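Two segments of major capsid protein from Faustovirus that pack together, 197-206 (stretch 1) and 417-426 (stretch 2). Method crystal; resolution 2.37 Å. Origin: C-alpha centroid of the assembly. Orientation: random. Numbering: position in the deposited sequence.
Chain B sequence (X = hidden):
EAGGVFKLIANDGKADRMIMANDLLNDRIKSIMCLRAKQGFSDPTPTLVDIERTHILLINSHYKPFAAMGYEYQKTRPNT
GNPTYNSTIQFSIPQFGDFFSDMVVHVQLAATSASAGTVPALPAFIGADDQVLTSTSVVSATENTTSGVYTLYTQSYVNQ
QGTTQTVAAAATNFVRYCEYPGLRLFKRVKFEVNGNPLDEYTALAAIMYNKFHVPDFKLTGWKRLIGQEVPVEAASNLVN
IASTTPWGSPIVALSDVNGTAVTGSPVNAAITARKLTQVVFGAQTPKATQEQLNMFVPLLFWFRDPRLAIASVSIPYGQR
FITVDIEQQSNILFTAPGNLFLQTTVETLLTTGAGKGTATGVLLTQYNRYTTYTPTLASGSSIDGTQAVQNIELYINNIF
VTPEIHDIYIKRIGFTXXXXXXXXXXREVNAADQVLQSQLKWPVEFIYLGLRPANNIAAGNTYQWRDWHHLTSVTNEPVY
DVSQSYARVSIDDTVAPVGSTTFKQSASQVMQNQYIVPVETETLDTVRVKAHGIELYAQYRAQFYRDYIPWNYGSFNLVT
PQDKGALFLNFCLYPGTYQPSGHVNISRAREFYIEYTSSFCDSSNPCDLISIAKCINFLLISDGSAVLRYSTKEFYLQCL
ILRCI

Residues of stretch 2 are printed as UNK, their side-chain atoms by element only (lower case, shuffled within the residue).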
# COMPACT_ATOMS: atom_id res chain seq x y z
N PRO B 197 15.02 31.03 21.95
CA PRO B 197 14.63 29.89 21.11
C PRO B 197 15.52 29.79 19.88
O PRO B 197 15.47 30.65 19.00
CB PRO B 197 13.18 30.22 20.73
CG PRO B 197 12.70 31.13 21.81
CD PRO B 197 13.89 31.95 22.20
N LEU B 198 16.35 28.75 19.82
CA LEU B 198 17.20 28.57 18.65
C LEU B 198 16.41 27.99 17.49
O LEU B 198 16.65 28.34 16.33
CB LEU B 198 18.40 27.68 19.00
CG LEU B 198 19.59 27.69 18.04
CD1 LEU B 198 20.88 27.40 18.79
CD2 LEU B 198 19.40 26.68 16.92
N ASP B 199 15.46 27.10 17.78
CA ASP B 199 14.56 26.56 16.77
C ASP B 199 13.35 25.97 17.47
O ASP B 199 13.45 25.47 18.59
CB ASP B 199 15.24 25.51 15.89
CG ASP B 199 14.40 25.13 14.69
OD1 ASP B 199 13.62 25.98 14.22
OD2 ASP B 199 14.52 23.98 14.21
N GLU B 200 12.21 26.04 16.79
CA GLU B 200 10.96 25.56 17.37
C GLU B 200 9.97 25.26 16.26
O GLU B 200 10.02 25.86 15.18
CB GLU B 200 10.37 26.59 18.34
CG GLU B 200 10.27 27.99 17.75
CD GLU B 200 9.50 28.94 18.64
OE1 GLU B 200 8.67 28.47 19.45
OE2 GLU B 200 9.72 30.16 18.53
N TYR B 201 9.06 24.33 16.54
CA TYR B 201 7.99 23.99 15.61
C TYR B 201 6.76 23.58 16.42
O TYR B 201 6.84 23.35 17.63
CB TYR B 201 8.41 22.88 14.64
CG TYR B 201 8.76 21.56 15.29
CD1 TYR B 201 7.78 20.63 15.60
CD2 TYR B 201 10.08 21.24 15.59
CE1 TYR B 201 8.10 19.42 16.19
CE2 TYR B 201 10.41 20.04 16.18
CZ TYR B 201 9.41 19.13 16.48
OH TYR B 201 9.73 17.93 17.07
N THR B 202 5.63 23.49 15.73
CA THR B 202 4.36 23.16 16.36
C THR B 202 3.85 21.83 15.81
O THR B 202 4.53 21.14 15.05
CB THR B 202 3.33 24.27 16.13
OG1 THR B 202 2.99 24.33 14.74
CG2 THR B 202 3.88 25.62 16.57
N ALA B 203 2.64 21.46 16.23
CA ALA B 203 1.97 20.30 15.64
C ALA B 203 1.68 20.53 14.16
O ALA B 203 1.58 19.57 13.39
CB ALA B 203 0.68 20.00 16.39
N LEU B 204 1.55 21.80 13.76
CA LEU B 204 1.34 22.11 12.34
C LEU B 204 2.54 21.69 11.51
O LEU B 204 2.38 21.14 10.41
CB LEU B 204 1.04 23.59 12.18
CG LEU B 204 -0.25 24.05 12.85
CD1 LEU B 204 -0.47 25.53 12.67
CD2 LEU B 204 -1.41 23.27 12.28
N ALA B 205 3.75 21.95 12.00
CA ALA B 205 4.94 21.47 11.30
C ALA B 205 5.02 19.95 11.36
O ALA B 205 5.47 19.31 10.40
CB ALA B 205 6.20 22.10 11.90
N ALA B 206 4.58 19.35 12.46
CA ALA B 206 4.63 17.90 12.60
C ALA B 206 3.70 17.22 11.59
O ALA B 206 4.05 16.18 11.03
CB ALA B 206 4.27 17.49 14.02
N UNK B 417 25.71 24.94 8.70
CA UNK B 417 24.39 25.34 8.23
C UNK B 417 23.32 24.62 9.03
O UNK B 417 23.47 23.45 9.40
c UNK B 417 25.63 27.00 6.14
c UNK B 417 24.45 25.72 4.36
c UNK B 417 24.39 26.21 5.79
c UNK B 417 24.23 25.03 6.75
N UNK B 418 22.23 25.34 9.32
CA UNK B 418 21.09 24.77 10.02
C UNK B 418 19.83 25.15 9.26
O UNK B 418 19.79 26.13 8.51
c UNK B 418 20.21 27.12 13.00
c UNK B 418 21.00 25.23 11.49
c UNK B 418 22.36 25.19 12.16
c UNK B 418 20.42 26.64 11.58
N UNK B 419 18.78 24.35 9.46
CA UNK B 419 17.46 24.63 8.92
C UNK B 419 16.49 24.82 10.08
O UNK B 419 16.46 24.00 11.01
c UNK B 419 18.66 23.51 6.12
n UNK B 419 18.83 23.45 4.67
n UNK B 419 19.97 22.98 2.73
n UNK B 419 20.95 22.57 4.77
c UNK B 419 17.22 23.75 6.52
c UNK B 419 19.92 23.00 4.06
c UNK B 419 16.97 23.50 8.00
N UNK B 420 15.71 25.89 10.03
CA UNK B 420 14.82 26.26 11.12
C UNK B 420 13.41 26.44 10.58
O UNK B 420 13.20 26.85 9.43
c UNK B 420 15.67 28.61 10.80
c UNK B 420 16.48 27.25 12.73
c UNK B 420 15.30 27.55 11.82
N UNK B 421 12.43 26.13 11.42
CA UNK B 421 11.03 26.31 11.07
C UNK B 421 10.62 27.76 11.28
O UNK B 421 11.06 28.42 12.22
c UNK B 421 10.06 21.87 10.50
c UNK B 421 10.14 25.39 11.91
c UNK B 421 10.91 21.21 11.36
o UNK B 421 11.15 19.86 11.19
c UNK B 421 10.41 23.92 11.71
c UNK B 421 11.51 21.89 12.40
c UNK B 421 11.26 23.23 12.57
c UNK B 421 9.81 23.21 10.68
N UNK B 422 9.77 28.26 10.39
CA UNK B 422 9.24 29.62 10.48
C UNK B 422 7.78 29.58 10.04
O UNK B 422 7.49 29.46 8.85
c UNK B 422 10.51 32.23 11.44
c UNK B 422 10.06 30.59 9.63
c UNK B 422 11.14 31.30 10.41
c UNK B 422 11.24 33.95 13.05
n UNK B 422 11.48 32.85 12.34
n UNK B 422 10.06 34.55 12.95
n UNK B 422 12.17 34.45 13.84
N UNK B 423 6.88 29.69 11.01
CA UNK B 423 5.46 29.41 10.82
C UNK B 423 4.63 30.67 11.00
O UNK B 423 4.94 31.52 11.84
c UNK B 423 3.51 28.33 12.13
o UNK B 423 2.20 27.52 13.94
c UNK B 423 5.00 28.33 11.80
o UNK B 423 3.79 26.22 13.18
c UNK B 423 3.14 27.28 13.16
N UNK B 424 3.58 30.80 10.18
CA UNK B 424 2.57 31.84 10.33
C UNK B 424 1.20 31.26 10.02
O UNK B 424 1.03 30.53 9.04
o UNK B 424 2.86 35.91 8.67
n UNK B 424 1.17 35.37 7.29
c UNK B 424 1.63 33.92 9.18
c UNK B 424 2.84 33.03 9.41
c UNK B 424 1.94 35.16 8.36
N UNK B 425 0.22 31.58 10.87
CA UNK B 425 -1.15 31.14 10.70
C UNK B 425 -2.04 32.38 10.65
O UNK B 425 -2.14 33.12 11.63
c UNK B 425 -3.02 29.73 11.59
c UNK B 425 -1.60 30.19 11.82
c UNK B 425 -0.66 29.01 11.91
N UNK B 426 -2.68 32.59 9.50
CA UNK B 426 -3.57 33.73 9.29
C UNK B 426 -4.99 33.22 9.13
O UNK B 426 -5.29 32.48 8.18
c UNK B 426 -3.14 34.52 8.05
c UNK B 426 -3.86 36.89 8.54
o UNK B 426 -2.83 37.56 8.44
n UNK B 426 -4.82 37.20 9.40
c UNK B 426 -4.08 35.67 7.69

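Position 417 carries four side-chain carbons, forked at the second. They touch nothing on stretch 1. It is leucine, L417.

Position 418 also has four carbons, but the fork is at the first, and one arm is two carbons long. The side chain points toward stretch 1 and meets L198. This is isoleucine, I418; its CD1 lies 4.0 Å from CD2 of L198.

Position 419 has three carbons, a nitrogen, then a carbon bearing two more nitrogens. It points away from stretch 1. This guanidinium marks arginine, R419. All three of its side-chain nitrogens are hydrogen-bonded elsewhere in the structure.

Position 420 has three carbons, one carrying the other two. Its CB is 3.3 Å from OD1 of D199. The short fork, without oxygen, is read as valine, V420. Its CG1 sits 3.8 Å from the backbone O of L198.

Position 421 has one carbon, then a six-carbon ring bearing one oxygen. The ring lies among D199, E200, Y201 and A205. A ring with a hydroxyl is tyrosine, Y421. CB of Y201 lies over one face of this ring, 3.5 Å from CD2 of Y421, a CH-pi contact. The two tyrosine rings meet obliquely, with planes at 58°. CB of A205 is 4.0 Å from CD1 of Y421.

Position 422 repeats the pattern of three carbons, a nitrogen and a carbon with two nitrogens. It makes no contact with stretch 1. It is arginine, R422.

Position 423 has three carbons, the third carrying two oxygens. Its CA-to-CB bond points toward stretch 1, and its side chain reaches T202 and L204. The carboxylate on a three-carbon chain is glutamate, E423. OG1 of T202 donates a hydrogen bond to OE1 of E423 at 2.6 Å.

Position 424 has three carbons, the third carrying an oxygen and a nitrogen. It points away. The amide identifies glutamine, Q424.

Position 425 has one carbon carrying two more; its CA-to-CB bond points toward stretch 1, and its side chain meets L204. It is valine, V425. Its CG2 is 3.6 Å from CD1 of L204.

Position 426 has the same composition as 424 and is out of reach. It is glutamine, Q426.

Backbone N of Y421 donates to OD1 of D199 at 3.0 Å, while OD2 of D199 is buried without a partner. Y421 has the largest covered area and packs against both the strand and the helix of stretch 1. T202 links the stretches at the helix start: its OG1 donates to E423 and accepts a weak capping bond from N of L204.

Stretch 2 (417-426) LIRVYREQVQ
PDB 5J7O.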